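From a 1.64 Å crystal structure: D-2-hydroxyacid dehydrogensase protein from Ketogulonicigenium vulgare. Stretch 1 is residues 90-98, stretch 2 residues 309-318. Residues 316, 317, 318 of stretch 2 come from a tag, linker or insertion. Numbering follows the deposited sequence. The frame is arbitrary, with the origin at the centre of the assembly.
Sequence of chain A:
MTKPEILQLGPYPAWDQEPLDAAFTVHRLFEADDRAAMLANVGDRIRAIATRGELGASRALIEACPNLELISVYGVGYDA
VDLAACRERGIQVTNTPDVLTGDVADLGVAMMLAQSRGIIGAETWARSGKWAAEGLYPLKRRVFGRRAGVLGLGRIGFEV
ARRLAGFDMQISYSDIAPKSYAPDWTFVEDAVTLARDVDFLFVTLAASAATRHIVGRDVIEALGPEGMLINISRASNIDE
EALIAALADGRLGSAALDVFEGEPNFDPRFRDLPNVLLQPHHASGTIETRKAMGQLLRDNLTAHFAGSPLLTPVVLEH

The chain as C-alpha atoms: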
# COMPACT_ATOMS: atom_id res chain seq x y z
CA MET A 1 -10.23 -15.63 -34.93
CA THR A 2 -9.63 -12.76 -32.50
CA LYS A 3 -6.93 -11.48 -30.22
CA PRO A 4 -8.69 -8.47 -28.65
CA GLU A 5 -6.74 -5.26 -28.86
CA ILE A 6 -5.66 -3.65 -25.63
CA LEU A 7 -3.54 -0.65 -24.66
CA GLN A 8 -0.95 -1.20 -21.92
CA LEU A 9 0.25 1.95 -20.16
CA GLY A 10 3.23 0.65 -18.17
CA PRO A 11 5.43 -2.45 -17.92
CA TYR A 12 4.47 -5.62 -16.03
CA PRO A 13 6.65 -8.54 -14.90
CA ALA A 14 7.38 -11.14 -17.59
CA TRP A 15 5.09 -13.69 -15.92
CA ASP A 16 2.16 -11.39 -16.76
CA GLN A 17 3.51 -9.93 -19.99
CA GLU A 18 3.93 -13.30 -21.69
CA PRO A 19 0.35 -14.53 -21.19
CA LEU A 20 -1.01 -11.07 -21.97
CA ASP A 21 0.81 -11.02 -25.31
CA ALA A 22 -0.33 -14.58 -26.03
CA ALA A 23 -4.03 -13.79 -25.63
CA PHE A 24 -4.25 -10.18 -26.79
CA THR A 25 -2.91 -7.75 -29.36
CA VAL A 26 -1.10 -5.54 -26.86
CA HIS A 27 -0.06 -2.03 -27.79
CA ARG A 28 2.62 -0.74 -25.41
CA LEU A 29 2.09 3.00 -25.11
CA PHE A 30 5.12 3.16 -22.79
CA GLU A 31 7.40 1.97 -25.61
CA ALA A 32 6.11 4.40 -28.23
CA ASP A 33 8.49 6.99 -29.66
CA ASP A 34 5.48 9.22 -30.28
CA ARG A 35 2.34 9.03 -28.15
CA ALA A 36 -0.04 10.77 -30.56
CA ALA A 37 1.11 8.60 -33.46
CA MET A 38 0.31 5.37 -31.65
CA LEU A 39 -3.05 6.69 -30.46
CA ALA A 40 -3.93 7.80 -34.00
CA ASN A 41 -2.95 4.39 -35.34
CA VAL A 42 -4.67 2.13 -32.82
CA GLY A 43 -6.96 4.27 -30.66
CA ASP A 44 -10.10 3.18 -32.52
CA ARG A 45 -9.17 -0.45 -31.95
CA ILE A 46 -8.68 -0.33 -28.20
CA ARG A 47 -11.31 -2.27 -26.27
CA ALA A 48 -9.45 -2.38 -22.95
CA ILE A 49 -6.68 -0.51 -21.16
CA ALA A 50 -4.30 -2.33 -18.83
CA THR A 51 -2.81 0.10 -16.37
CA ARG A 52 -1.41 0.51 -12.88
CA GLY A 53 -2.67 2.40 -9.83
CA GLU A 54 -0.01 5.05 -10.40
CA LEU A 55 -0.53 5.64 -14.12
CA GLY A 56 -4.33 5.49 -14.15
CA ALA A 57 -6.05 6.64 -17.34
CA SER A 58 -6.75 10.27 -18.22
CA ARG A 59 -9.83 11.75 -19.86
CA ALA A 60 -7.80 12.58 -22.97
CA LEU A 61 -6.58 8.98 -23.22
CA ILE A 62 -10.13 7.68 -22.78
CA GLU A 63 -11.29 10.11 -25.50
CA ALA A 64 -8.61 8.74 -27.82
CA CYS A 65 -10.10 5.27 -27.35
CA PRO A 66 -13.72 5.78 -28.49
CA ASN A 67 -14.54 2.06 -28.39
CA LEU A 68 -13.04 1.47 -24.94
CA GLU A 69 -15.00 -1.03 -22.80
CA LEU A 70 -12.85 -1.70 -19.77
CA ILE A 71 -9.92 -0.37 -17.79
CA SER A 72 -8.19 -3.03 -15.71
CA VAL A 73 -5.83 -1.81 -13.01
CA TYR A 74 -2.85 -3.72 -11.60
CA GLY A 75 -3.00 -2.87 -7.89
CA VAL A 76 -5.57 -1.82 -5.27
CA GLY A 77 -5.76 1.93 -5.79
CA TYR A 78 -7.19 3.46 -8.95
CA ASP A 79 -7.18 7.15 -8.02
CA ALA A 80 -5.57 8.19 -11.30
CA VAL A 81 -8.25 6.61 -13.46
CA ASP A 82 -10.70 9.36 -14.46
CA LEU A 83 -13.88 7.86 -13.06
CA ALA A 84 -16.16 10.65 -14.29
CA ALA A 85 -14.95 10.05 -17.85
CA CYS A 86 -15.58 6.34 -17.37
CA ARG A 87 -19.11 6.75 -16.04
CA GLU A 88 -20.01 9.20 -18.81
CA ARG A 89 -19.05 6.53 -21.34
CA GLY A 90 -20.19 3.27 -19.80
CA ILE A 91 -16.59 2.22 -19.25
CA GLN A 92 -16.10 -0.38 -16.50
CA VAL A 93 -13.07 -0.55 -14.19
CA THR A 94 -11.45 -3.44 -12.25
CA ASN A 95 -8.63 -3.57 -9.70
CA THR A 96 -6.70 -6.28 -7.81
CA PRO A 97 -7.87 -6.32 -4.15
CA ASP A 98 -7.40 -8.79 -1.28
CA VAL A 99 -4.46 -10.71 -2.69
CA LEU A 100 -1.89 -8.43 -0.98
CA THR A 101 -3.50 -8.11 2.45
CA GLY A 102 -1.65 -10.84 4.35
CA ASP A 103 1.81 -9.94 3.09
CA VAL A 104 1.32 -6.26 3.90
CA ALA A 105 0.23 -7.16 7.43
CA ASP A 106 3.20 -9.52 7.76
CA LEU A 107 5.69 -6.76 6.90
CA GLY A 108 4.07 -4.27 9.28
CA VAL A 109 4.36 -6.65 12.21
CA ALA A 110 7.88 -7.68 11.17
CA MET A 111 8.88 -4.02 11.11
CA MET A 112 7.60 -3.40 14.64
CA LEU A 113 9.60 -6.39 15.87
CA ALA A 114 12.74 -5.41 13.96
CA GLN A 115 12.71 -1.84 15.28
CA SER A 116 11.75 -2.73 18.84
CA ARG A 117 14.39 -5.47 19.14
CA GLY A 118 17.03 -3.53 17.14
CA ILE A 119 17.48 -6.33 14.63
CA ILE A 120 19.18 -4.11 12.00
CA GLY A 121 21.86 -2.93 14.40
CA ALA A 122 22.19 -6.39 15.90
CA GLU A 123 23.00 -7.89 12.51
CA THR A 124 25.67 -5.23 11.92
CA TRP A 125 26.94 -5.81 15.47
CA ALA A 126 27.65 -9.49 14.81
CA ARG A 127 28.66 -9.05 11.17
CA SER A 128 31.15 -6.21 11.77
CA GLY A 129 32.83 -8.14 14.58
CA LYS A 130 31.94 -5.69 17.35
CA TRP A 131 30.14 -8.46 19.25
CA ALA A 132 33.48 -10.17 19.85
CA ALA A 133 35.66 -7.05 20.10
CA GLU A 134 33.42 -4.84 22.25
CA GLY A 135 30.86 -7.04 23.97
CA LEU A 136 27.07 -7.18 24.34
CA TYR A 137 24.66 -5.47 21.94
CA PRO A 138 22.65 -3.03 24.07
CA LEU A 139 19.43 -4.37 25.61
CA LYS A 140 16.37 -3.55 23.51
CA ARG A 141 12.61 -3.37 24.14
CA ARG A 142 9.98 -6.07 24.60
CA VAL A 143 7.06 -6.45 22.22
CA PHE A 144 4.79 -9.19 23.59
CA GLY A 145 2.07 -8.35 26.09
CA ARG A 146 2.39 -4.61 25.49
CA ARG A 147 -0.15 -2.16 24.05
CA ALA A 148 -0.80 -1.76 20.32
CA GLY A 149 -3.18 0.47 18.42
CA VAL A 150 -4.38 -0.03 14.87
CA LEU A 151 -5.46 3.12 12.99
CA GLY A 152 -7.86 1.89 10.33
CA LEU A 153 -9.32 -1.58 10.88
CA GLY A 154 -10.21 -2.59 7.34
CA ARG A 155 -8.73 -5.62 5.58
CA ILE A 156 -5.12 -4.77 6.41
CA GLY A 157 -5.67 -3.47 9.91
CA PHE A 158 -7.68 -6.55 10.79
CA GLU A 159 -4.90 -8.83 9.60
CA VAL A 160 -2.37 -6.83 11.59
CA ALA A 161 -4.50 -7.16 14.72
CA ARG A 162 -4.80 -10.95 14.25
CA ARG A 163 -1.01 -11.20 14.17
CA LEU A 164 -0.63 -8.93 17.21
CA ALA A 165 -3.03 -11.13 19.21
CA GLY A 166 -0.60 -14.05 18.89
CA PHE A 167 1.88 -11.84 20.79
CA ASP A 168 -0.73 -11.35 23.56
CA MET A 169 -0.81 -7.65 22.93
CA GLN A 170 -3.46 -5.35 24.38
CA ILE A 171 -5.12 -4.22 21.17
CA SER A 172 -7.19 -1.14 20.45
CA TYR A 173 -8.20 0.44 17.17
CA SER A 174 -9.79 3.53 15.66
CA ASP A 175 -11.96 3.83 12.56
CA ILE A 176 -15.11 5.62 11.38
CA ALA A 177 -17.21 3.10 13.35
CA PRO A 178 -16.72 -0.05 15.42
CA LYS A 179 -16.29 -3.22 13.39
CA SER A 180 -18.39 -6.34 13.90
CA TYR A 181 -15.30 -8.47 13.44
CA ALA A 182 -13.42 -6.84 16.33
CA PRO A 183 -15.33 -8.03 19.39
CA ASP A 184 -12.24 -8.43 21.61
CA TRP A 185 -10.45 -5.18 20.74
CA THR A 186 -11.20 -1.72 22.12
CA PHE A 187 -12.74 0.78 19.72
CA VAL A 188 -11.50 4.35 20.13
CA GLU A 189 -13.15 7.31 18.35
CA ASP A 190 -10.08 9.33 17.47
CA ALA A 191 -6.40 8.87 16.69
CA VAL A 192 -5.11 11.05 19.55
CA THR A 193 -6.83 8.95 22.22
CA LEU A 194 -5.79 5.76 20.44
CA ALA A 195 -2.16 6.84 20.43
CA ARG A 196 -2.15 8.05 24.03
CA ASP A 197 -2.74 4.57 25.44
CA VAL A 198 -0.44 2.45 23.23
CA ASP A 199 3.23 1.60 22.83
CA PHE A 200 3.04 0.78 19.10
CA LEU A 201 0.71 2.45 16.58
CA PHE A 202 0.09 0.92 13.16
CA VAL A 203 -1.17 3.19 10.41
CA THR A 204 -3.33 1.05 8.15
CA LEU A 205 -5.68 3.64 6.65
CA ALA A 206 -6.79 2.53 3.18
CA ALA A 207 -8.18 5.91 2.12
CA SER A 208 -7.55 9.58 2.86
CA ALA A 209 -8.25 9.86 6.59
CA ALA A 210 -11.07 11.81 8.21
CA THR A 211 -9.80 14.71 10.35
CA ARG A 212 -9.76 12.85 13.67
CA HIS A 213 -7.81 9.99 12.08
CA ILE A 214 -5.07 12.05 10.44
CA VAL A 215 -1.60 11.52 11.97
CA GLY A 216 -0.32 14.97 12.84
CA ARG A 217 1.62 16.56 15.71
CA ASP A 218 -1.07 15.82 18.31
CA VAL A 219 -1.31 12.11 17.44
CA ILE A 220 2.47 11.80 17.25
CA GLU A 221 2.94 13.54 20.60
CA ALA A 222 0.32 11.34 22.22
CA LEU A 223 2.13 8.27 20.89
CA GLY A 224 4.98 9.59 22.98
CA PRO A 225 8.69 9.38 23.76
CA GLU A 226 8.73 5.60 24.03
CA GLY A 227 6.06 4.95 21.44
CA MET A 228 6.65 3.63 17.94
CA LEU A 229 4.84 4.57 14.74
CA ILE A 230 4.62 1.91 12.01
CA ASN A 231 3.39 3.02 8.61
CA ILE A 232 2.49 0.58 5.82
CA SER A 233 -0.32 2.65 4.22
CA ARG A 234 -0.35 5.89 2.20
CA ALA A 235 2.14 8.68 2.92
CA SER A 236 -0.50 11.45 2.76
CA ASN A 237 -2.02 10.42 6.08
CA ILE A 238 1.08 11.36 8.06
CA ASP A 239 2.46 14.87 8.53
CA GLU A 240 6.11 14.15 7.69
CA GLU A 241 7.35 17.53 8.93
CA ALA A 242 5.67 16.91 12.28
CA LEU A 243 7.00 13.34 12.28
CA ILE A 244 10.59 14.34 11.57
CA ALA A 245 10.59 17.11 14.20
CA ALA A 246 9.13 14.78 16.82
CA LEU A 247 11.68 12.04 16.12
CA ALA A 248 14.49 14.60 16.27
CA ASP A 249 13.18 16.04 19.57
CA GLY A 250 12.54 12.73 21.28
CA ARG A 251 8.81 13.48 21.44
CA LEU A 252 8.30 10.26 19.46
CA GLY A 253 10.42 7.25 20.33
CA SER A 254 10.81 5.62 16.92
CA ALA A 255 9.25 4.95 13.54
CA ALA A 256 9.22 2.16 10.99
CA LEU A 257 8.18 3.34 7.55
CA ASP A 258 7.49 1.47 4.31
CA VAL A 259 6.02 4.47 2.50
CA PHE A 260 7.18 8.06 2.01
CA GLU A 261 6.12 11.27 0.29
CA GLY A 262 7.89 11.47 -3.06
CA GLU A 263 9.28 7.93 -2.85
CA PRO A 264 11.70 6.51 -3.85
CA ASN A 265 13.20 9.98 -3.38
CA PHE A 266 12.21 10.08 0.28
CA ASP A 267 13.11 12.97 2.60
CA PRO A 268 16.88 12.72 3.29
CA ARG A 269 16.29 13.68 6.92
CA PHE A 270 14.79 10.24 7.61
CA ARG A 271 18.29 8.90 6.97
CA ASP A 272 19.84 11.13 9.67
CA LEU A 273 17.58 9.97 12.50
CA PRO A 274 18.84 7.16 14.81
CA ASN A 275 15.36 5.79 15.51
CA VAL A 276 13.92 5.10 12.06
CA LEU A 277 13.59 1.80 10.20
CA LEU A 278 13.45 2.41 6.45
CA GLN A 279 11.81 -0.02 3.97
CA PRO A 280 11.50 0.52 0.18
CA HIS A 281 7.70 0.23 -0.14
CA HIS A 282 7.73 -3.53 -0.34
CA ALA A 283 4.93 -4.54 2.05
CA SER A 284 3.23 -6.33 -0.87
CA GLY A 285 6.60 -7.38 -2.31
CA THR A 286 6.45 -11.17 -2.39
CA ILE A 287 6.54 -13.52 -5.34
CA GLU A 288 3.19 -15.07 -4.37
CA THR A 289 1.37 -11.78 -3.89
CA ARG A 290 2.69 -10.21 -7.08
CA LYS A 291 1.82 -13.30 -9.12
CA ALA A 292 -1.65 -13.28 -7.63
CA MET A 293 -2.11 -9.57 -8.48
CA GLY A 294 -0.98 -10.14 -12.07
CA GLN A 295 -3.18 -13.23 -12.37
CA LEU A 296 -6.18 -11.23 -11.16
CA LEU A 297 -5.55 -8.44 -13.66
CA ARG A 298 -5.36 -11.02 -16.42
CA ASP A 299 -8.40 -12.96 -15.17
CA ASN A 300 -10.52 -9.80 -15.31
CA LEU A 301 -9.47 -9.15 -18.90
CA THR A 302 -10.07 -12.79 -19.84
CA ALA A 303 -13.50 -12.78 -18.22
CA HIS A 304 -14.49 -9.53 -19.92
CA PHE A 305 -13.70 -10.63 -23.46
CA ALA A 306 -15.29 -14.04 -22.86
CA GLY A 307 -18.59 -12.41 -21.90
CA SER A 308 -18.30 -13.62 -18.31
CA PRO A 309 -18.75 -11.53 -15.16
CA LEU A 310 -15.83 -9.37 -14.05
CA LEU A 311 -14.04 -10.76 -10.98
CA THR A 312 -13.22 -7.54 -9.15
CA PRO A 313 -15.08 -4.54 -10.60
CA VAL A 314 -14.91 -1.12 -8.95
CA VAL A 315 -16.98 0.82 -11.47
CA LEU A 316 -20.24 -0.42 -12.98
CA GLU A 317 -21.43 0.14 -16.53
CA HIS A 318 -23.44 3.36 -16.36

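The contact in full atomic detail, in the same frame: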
# COMPACT_ATOMS: atom_id res chain seq x y z
N GLY A 90 -19.83 4.65 -20.01
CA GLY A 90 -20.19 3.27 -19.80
C GLY A 90 -18.97 2.38 -19.68
O GLY A 90 -19.06 1.17 -19.83
N ILE A 91 -17.82 2.99 -19.41
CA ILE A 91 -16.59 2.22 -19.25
C ILE A 91 -16.52 1.62 -17.84
O ILE A 91 -16.74 2.32 -16.85
CB ILE A 91 -15.35 3.08 -19.52
CG1 ILE A 91 -15.36 3.55 -20.98
CG2 ILE A 91 -14.06 2.32 -19.22
CD1 ILE A 91 -14.47 4.75 -21.22
N GLN A 92 -16.23 0.33 -17.77
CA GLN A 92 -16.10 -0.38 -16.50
C GLN A 92 -14.64 -0.41 -16.05
O GLN A 92 -13.73 -0.29 -16.87
CB GLN A 92 -16.66 -1.79 -16.64
CG GLN A 92 -18.15 -1.81 -16.99
CD GLN A 92 -18.66 -3.20 -17.34
OE1 GLN A 92 -18.90 -4.02 -16.46
NE2 GLN A 92 -18.81 -3.46 -18.63
N VAL A 93 -14.42 -0.56 -14.75
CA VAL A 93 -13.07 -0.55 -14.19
C VAL A 93 -12.91 -1.72 -13.21
O VAL A 93 -13.84 -2.01 -12.46
CB VAL A 93 -12.75 0.79 -13.48
CG1 VAL A 93 -11.31 0.82 -12.98
CG2 VAL A 93 -13.01 1.98 -14.41
N THR A 94 -11.76 -2.40 -13.23
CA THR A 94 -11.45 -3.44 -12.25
C THR A 94 -10.12 -3.13 -11.56
O THR A 94 -9.29 -2.41 -12.12
CB THR A 94 -11.36 -4.86 -12.88
OG1 THR A 94 -10.27 -4.91 -13.80
CG2 THR A 94 -12.66 -5.24 -13.58
N ASN A 95 -9.92 -3.67 -10.36
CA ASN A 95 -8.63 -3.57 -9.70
C ASN A 95 -8.17 -4.95 -9.23
O ASN A 95 -8.72 -5.97 -9.67
CB ASN A 95 -8.67 -2.57 -8.53
CG ASN A 95 -9.58 -3.02 -7.40
OD1 ASN A 95 -10.46 -3.85 -7.58
ND2 ASN A 95 -9.36 -2.45 -6.22
N THR A 96 -7.16 -5.00 -8.36
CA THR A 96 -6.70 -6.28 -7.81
C THR A 96 -6.62 -6.27 -6.28
O THR A 96 -5.53 -6.17 -5.71
CB THR A 96 -5.35 -6.71 -8.39
OG1 THR A 96 -4.32 -5.80 -7.99
CG2 THR A 96 -5.41 -6.75 -9.92
N PRO A 97 -7.78 -6.39 -5.61
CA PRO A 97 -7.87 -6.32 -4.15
C PRO A 97 -7.63 -7.66 -3.48
O PRO A 97 -7.62 -8.70 -4.15
CB PRO A 97 -9.32 -5.92 -3.93
CG PRO A 97 -10.05 -6.59 -5.05
CD PRO A 97 -9.10 -6.58 -6.23
N ASP A 98 -7.41 -7.62 -2.16
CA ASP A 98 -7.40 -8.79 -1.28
C ASP A 98 -6.14 -9.64 -1.34
O ASP A 98 -5.66 -10.15 -0.32
CB ASP A 98 -8.65 -9.65 -1.47
CG ASP A 98 -9.92 -8.93 -1.08
OD1 ASP A 98 -9.88 -8.17 -0.08
OD2 ASP A 98 -10.95 -9.12 -1.76
N PRO A 309 -18.78 -12.65 -16.10
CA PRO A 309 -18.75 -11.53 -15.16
C PRO A 309 -17.33 -11.14 -14.79
O PRO A 309 -16.46 -12.00 -14.72
CB PRO A 309 -19.44 -12.10 -13.92
CG PRO A 309 -20.25 -13.25 -14.41
CD PRO A 309 -19.46 -13.83 -15.54
N LEU A 310 -17.11 -9.85 -14.55
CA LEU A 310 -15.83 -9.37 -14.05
C LEU A 310 -15.60 -9.90 -12.64
O LEU A 310 -16.55 -10.03 -11.86
CB LEU A 310 -15.80 -7.84 -14.06
CG LEU A 310 -15.91 -7.17 -15.43
CD1 LEU A 310 -15.99 -5.67 -15.29
CD2 LEU A 310 -14.75 -7.58 -16.33
N LEU A 311 -14.35 -10.21 -12.30
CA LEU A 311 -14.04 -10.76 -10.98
C LEU A 311 -14.08 -9.69 -9.90
O LEU A 311 -14.72 -9.86 -8.86
CB LEU A 311 -12.66 -11.43 -10.98
CG LEU A 311 -12.50 -12.82 -11.61
CD1 LEU A 311 -12.48 -12.77 -13.13
CD2 LEU A 311 -11.25 -13.52 -11.09
N THR A 312 -13.37 -8.59 -10.15
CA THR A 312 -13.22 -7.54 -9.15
C THR A 312 -13.50 -6.13 -9.70
O THR A 312 -12.60 -5.29 -9.75
CB THR A 312 -11.81 -7.58 -8.52
OG1 THR A 312 -10.82 -7.67 -9.56
CG2 THR A 312 -11.67 -8.80 -7.62
N PRO A 313 -14.76 -5.87 -10.10
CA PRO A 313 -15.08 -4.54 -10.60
C PRO A 313 -15.11 -3.48 -9.51
O PRO A 313 -15.44 -3.78 -8.35
CB PRO A 313 -16.50 -4.71 -11.15
CG PRO A 313 -17.08 -5.81 -10.32
CD PRO A 313 -15.94 -6.75 -10.04
N VAL A 314 -14.78 -2.25 -9.87
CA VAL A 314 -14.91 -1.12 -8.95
C VAL A 314 -15.80 -0.03 -9.52
O VAL A 314 -16.23 0.87 -8.80
CB VAL A 314 -13.53 -0.51 -8.56
CG1 VAL A 314 -12.73 -1.50 -7.73
CG2 VAL A 314 -12.76 -0.07 -9.79
N VAL A 315 -16.06 -0.10 -10.83
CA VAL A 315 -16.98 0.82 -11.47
C VAL A 315 -17.92 0.03 -12.36
O VAL A 315 -17.47 -0.76 -13.19
CB VAL A 315 -16.26 1.89 -12.32
CG1 VAL A 315 -17.27 2.78 -13.03
CG2 VAL A 315 -15.32 2.72 -11.46
N LEU A 316 -19.22 0.25 -12.18
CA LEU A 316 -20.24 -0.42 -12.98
C LEU A 316 -20.41 0.25 -14.33
O LEU A 316 -19.95 1.38 -14.54
CB LEU A 316 -21.59 -0.41 -12.25
CG LEU A 316 -21.66 -1.25 -10.98
CD1 LEU A 316 -23.10 -1.46 -10.54
CD2 LEU A 316 -20.95 -2.58 -11.19
N GLU A 317 -21.10 -0.43 -15.24
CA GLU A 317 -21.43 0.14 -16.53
C GLU A 317 -22.61 1.07 -16.38
O GLU A 317 -23.74 0.62 -16.13
CB GLU A 317 -21.77 -0.97 -17.53
CG GLU A 317 -22.06 -0.44 -18.93
CD GLU A 317 -22.38 -1.54 -19.93
OE1 GLU A 317 -22.39 -2.73 -19.54
OE2 GLU A 317 -22.61 -1.20 -21.11
N HIS A 318 -22.38 2.37 -16.53
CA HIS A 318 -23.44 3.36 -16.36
C HIS A 318 -24.01 3.82 -17.70
O HIS A 318 -25.22 3.70 -17.93
CB HIS A 318 -22.94 4.55 -15.53
CG HIS A 318 -22.76 4.22 -14.08
ND1 HIS A 318 -23.79 4.27 -13.18
CD2 HIS A 318 -21.66 3.81 -13.39
CE1 HIS A 318 -23.34 3.91 -11.98
NE2 HIS A 318 -22.06 3.64 -12.08
O HOH W 1 -19.45 3.17 -16.33
O HOH W 2 -18.50 -3.47 -13.78

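The shortest polar contact joins a side chain to the backbone: Thr312 OG1 donates to Asn95 O at 2.7 Å. Thr312 also accepts through its main chain, Asn95 N to Thr312 O at 3.2 Å with an N-H...O angle of 157°, so the two residues are clamped by a pair of bonds of opposite polarity. Thr312 suits this place because its CA-to-CB bond points toward stretch 1 and chi1 near 49° (p) brings OG1 to the carbonyl, while Thr312 CG2 lies 3.7 Å from Pro97 CD.

The antiparallel pairing centres on Val93. Val93 O accepts from Val314 N at 2.8 Å and 173°, and weakly from Val315 N at 3.4 Å; the return bond, Val93 N to Val315 O, is also weak at 3.4 Å. One acceptor facing two successive amides reflects the beta bulge, where the register shifts by one between Val93 and Thr94.

Packing follows the pairing. Val93 and Val315, both buried and with chi1 t, share a sheet face, with Val93 CB 3.8 Å from Val315 CG2. Val93 CG1 meets Val314 CG2 at 3.6 Å.

Farther out, one water donates to Gln92 OE1 and Val315 O; another links Ile91 O with Leu316 O and His318 N of the tag. Tag residue Glu317 places CG 3.5 Å from Gly90 O.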